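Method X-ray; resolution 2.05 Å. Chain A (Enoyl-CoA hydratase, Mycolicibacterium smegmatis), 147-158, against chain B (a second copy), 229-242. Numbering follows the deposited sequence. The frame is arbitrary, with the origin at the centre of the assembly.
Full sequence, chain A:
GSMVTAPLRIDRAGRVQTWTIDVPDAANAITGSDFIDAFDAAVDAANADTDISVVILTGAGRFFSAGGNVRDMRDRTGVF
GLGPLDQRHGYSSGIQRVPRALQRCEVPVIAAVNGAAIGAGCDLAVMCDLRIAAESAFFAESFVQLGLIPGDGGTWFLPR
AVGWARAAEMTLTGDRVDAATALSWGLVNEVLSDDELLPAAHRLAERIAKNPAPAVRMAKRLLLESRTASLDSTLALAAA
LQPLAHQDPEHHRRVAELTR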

# COMPACT_ATOMS: atom_id res chain seq x y z
N GLY A 147 -11.03 14.17 -25.93
CA GLY A 147 -10.73 12.76 -26.13
C GLY A 147 -9.51 12.28 -25.38
O GLY A 147 -8.92 11.27 -25.77
N LEU A 148 -9.10 12.99 -24.34
CA LEU A 148 -7.88 12.69 -23.61
C LEU A 148 -8.17 12.47 -22.13
O LEU A 148 -9.25 12.78 -21.62
CB LEU A 148 -6.84 13.81 -23.75
CG LEU A 148 -6.47 14.17 -25.19
CD1 LEU A 148 -5.61 15.42 -25.18
CD2 LEU A 148 -5.76 13.02 -25.85
N ILE A 149 -7.16 11.97 -21.43
CA ILE A 149 -7.21 11.89 -19.97
C ILE A 149 -6.13 12.82 -19.43
O ILE A 149 -5.26 13.26 -20.21
CB ILE A 149 -7.05 10.44 -19.48
CG1 ILE A 149 -5.90 9.72 -20.22
CG2 ILE A 149 -8.35 9.69 -19.75
CD1 ILE A 149 -4.47 10.07 -19.73
N PRO A 150 -6.14 13.18 -18.14
CA PRO A 150 -5.06 14.02 -17.60
C PRO A 150 -3.74 13.27 -17.57
O PRO A 150 -3.50 12.45 -16.68
CB PRO A 150 -5.55 14.38 -16.19
CG PRO A 150 -7.05 14.12 -16.21
CD PRO A 150 -7.22 12.97 -17.15
N GLY A 151 -2.89 13.52 -18.56
CA GLY A 151 -1.67 12.75 -18.67
C GLY A 151 -0.59 13.11 -17.68
O GLY A 151 0.47 12.48 -17.67
N ASP A 152 -0.83 14.11 -16.83
CA ASP A 152 0.20 14.64 -15.95
C ASP A 152 -0.01 14.26 -14.48
O ASP A 152 0.67 14.80 -13.61
CB ASP A 152 0.27 16.16 -16.09
CG ASP A 152 -1.07 16.82 -15.83
OD1 ASP A 152 -2.02 16.12 -15.42
OD2 ASP A 152 -1.18 18.04 -16.07
N GLY A 153 -0.93 13.34 -14.19
CA GLY A 153 -1.18 12.94 -12.82
C GLY A 153 -2.29 13.70 -12.12
O GLY A 153 -2.50 13.49 -10.91
N GLY A 154 -3.02 14.55 -12.84
CA GLY A 154 -4.13 15.28 -12.24
C GLY A 154 -5.17 14.40 -11.57
O GLY A 154 -5.80 14.82 -10.60
N THR A 155 -5.38 13.18 -12.08
CA THR A 155 -6.38 12.30 -11.46
C THR A 155 -5.95 11.81 -10.08
O THR A 155 -6.80 11.36 -9.30
CB THR A 155 -6.67 11.08 -12.35
OG1 THR A 155 -5.47 10.32 -12.56
CG2 THR A 155 -7.24 11.49 -13.72
N TRP A 156 -4.66 11.87 -9.76
CA TRP A 156 -4.23 11.49 -8.42
C TRP A 156 -4.46 12.62 -7.43
O TRP A 156 -4.89 12.39 -6.30
CB TRP A 156 -2.76 11.07 -8.44
CG TRP A 156 -2.27 10.34 -7.20
CD1 TRP A 156 -2.31 8.99 -6.99
CD2 TRP A 156 -1.66 10.92 -6.04
NE1 TRP A 156 -1.77 8.69 -5.76
CE2 TRP A 156 -1.36 9.86 -5.16
CE3 TRP A 156 -1.33 12.22 -5.66
CZ2 TRP A 156 -0.75 10.06 -3.92
CZ3 TRP A 156 -0.73 12.42 -4.42
CH2 TRP A 156 -0.44 11.35 -3.56
N PHE A 157 -4.20 13.86 -7.84
CA PHE A 157 -4.29 14.99 -6.92
C PHE A 157 -5.71 15.53 -6.77
O PHE A 157 -6.06 16.03 -5.69
CB PHE A 157 -3.38 16.11 -7.41
CG PHE A 157 -1.94 15.77 -7.33
CD1 PHE A 157 -1.24 15.93 -6.14
CD2 PHE A 157 -1.26 15.29 -8.44
CE1 PHE A 157 0.10 15.60 -6.06
CE2 PHE A 157 0.08 14.96 -8.36
CZ PHE A 157 0.76 15.13 -7.18
N LEU A 158 -6.53 15.49 -7.83
CA LEU A 158 -7.83 16.15 -7.75
C LEU A 158 -8.76 15.52 -6.71
O LEU A 158 -9.43 16.28 -5.99
CB LEU A 158 -8.48 16.21 -9.15
CG LEU A 158 -9.78 17.02 -9.26
CD1 LEU A 158 -9.63 18.47 -8.80
CD2 LEU A 158 -10.35 16.95 -10.66
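Chain B (229-242) ASLDSTLALAAALQ

Residues 229-242 of chain B consist of a short extended lead-in, Ala B229 and Ser B230, and a helix that begins at Leu B231, and run against the direction of chain A. The helix axis makes an angle of 140° with that of the chain A helix beginning at Gly A154, with a closest approach of 9.4 Å; the N-terminal end of the chain B segment meets Trp A156 and its C-terminal end reaches Ile A149. The two stretches together bury 667 Å².

Ala B229 (phi/psi -72/160) offers its carbonyl to the indole: Trp A156 NE1 donates to Ala B229 O at 3.0 Å, near the ring plane. Ser B230, at -66/167, caps the helix, its OG accepting from Ser B233 N at 3.1 Å. Leu B231 then sits over one face of the indole, its CA 3.7 Å from the centroid of the five-membered ring of Trp A156, almost on the ring normal, while Leu B231 CD1 packs 3.6 Å from Phe A157 CE2.

The helix is regular as far as Ala B239, with phi near -63° and psi near -42°, and loosens to -80/-25 at Leu B241. One turn on from Leu B231, Thr B234 points toward chain A, with OG1 3.4 Å from Trp A156 CD1 at the ring edge and CG2 3.5 Å from Thr A155 OG1. Leu B235 (chi1 m, chi2 t) places CD2 3.7 Å from Gly A153 CA, where a CB on the glycine would clash with it. Ala B238 faces the turn from Pro A150 to Gly A153: its CB lies 3.7 Å from Pro A150 O, and its CA 4.9 Å from Gly A151 CA. Leu B241 CB approaches Ile A149 CG1 at 4.3 Å. Finally, the Gln B242 amide engages both backbone polar groups of one residue, OE1 accepting from Ile A149 N at 3.1 Å and NE2 donating to Ile A149 O at 2.8 Å.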

# COMPACT_ATOMS: atom_id res chain seq x y z
N ALA B 229 -3.67 3.58 -5.75
CA ALA B 229 -2.29 3.47 -6.22
C ALA B 229 -1.47 4.69 -5.80
O ALA B 229 -2.00 5.75 -5.47
CB ALA B 229 -2.26 3.30 -7.74
N SER B 230 -0.15 4.50 -5.81
CA SER B 230 0.79 5.59 -5.56
C SER B 230 0.72 6.61 -6.70
O SER B 230 0.16 6.36 -7.77
CB SER B 230 2.22 5.05 -5.47
OG SER B 230 2.60 4.57 -6.76
N LEU B 231 1.34 7.77 -6.46
CA LEU B 231 1.46 8.73 -7.55
C LEU B 231 2.22 8.14 -8.73
O LEU B 231 1.82 8.31 -9.89
CB LEU B 231 2.14 10.00 -7.04
CG LEU B 231 2.44 11.07 -8.10
CD1 LEU B 231 1.17 11.51 -8.75
CD2 LEU B 231 3.16 12.25 -7.43
N ASP B 232 3.32 7.42 -8.46
CA ASP B 232 4.11 6.84 -9.55
C ASP B 232 3.27 5.88 -10.40
O ASP B 232 3.41 5.85 -11.63
CB ASP B 232 5.33 6.11 -8.99
CG ASP B 232 6.41 7.07 -8.55
OD1 ASP B 232 6.48 8.18 -9.12
OD2 ASP B 232 7.19 6.73 -7.63
N SER B 233 2.42 5.07 -9.77
CA SER B 233 1.59 4.15 -10.54
C SER B 233 0.61 4.91 -11.42
O SER B 233 0.36 4.53 -12.56
CB SER B 233 0.84 3.20 -9.61
OG SER B 233 1.74 2.28 -9.02
N THR B 234 0.02 5.98 -10.88
CA THR B 234 -0.91 6.77 -11.67
C THR B 234 -0.20 7.46 -12.83
O THR B 234 -0.72 7.48 -13.95
CB THR B 234 -1.63 7.79 -10.77
OG1 THR B 234 -2.43 7.09 -9.80
CG2 THR B 234 -2.51 8.71 -11.59
N LEU B 235 1.01 7.99 -12.59
CA LEU B 235 1.76 8.63 -13.66
C LEU B 235 2.12 7.65 -14.78
O LEU B 235 2.05 8.00 -15.96
CB LEU B 235 3.03 9.28 -13.11
CG LEU B 235 2.87 10.50 -12.21
CD1 LEU B 235 4.24 10.89 -11.64
CD2 LEU B 235 2.27 11.66 -12.96
N ALA B 236 2.52 6.44 -14.41
CA ALA B 236 2.83 5.43 -15.42
C ALA B 236 1.59 5.05 -16.22
O ALA B 236 1.65 4.93 -17.45
CB ALA B 236 3.45 4.20 -14.77
N LEU B 237 0.44 4.88 -15.55
CA LEU B 237 -0.78 4.52 -16.27
C LEU B 237 -1.23 5.65 -17.19
O LEU B 237 -1.59 5.41 -18.35
CB LEU B 237 -1.89 4.14 -15.28
CG LEU B 237 -3.25 3.73 -15.87
CD1 LEU B 237 -3.11 2.54 -16.82
CD2 LEU B 237 -4.27 3.39 -14.75
N ALA B 238 -1.23 6.89 -16.69
CA ALA B 238 -1.63 8.04 -17.50
C ALA B 238 -0.74 8.19 -18.73
O ALA B 238 -1.24 8.46 -19.83
CB ALA B 238 -1.61 9.31 -16.66
N ALA B 239 0.57 8.03 -18.56
CA ALA B 239 1.48 8.10 -19.69
C ALA B 239 1.19 7.01 -20.71
O ALA B 239 1.24 7.24 -21.91
CB ALA B 239 2.93 8.02 -19.21
N ALA B 240 0.85 5.80 -20.24
CA ALA B 240 0.57 4.70 -21.15
C ALA B 240 -0.77 4.88 -21.86
O ALA B 240 -0.91 4.46 -23.02
CB ALA B 240 0.58 3.37 -20.41
N LEU B 241 -1.76 5.49 -21.21
CA LEU B 241 -3.09 5.57 -21.80
C LEU B 241 -3.16 6.68 -22.83
O LEU B 241 -4.02 6.63 -23.72
CB LEU B 241 -4.13 5.81 -20.70
CG LEU B 241 -4.55 4.62 -19.85
CD1 LEU B 241 -5.38 5.10 -18.70
CD2 LEU B 241 -5.35 3.63 -20.70
N GLN B 242 -2.31 7.69 -22.70
CA GLN B 242 -2.33 8.84 -23.56
C GLN B 242 -1.49 8.60 -24.82
O GLN B 242 -1.75 7.68 -25.60
CB GLN B 242 -1.83 10.07 -22.82
CG GLN B 242 -2.25 11.34 -23.52
CD GLN B 242 -3.46 11.96 -22.84
OE1 GLN B 242 -4.60 11.54 -23.07
NE2 GLN B 242 -3.21 12.99 -22.03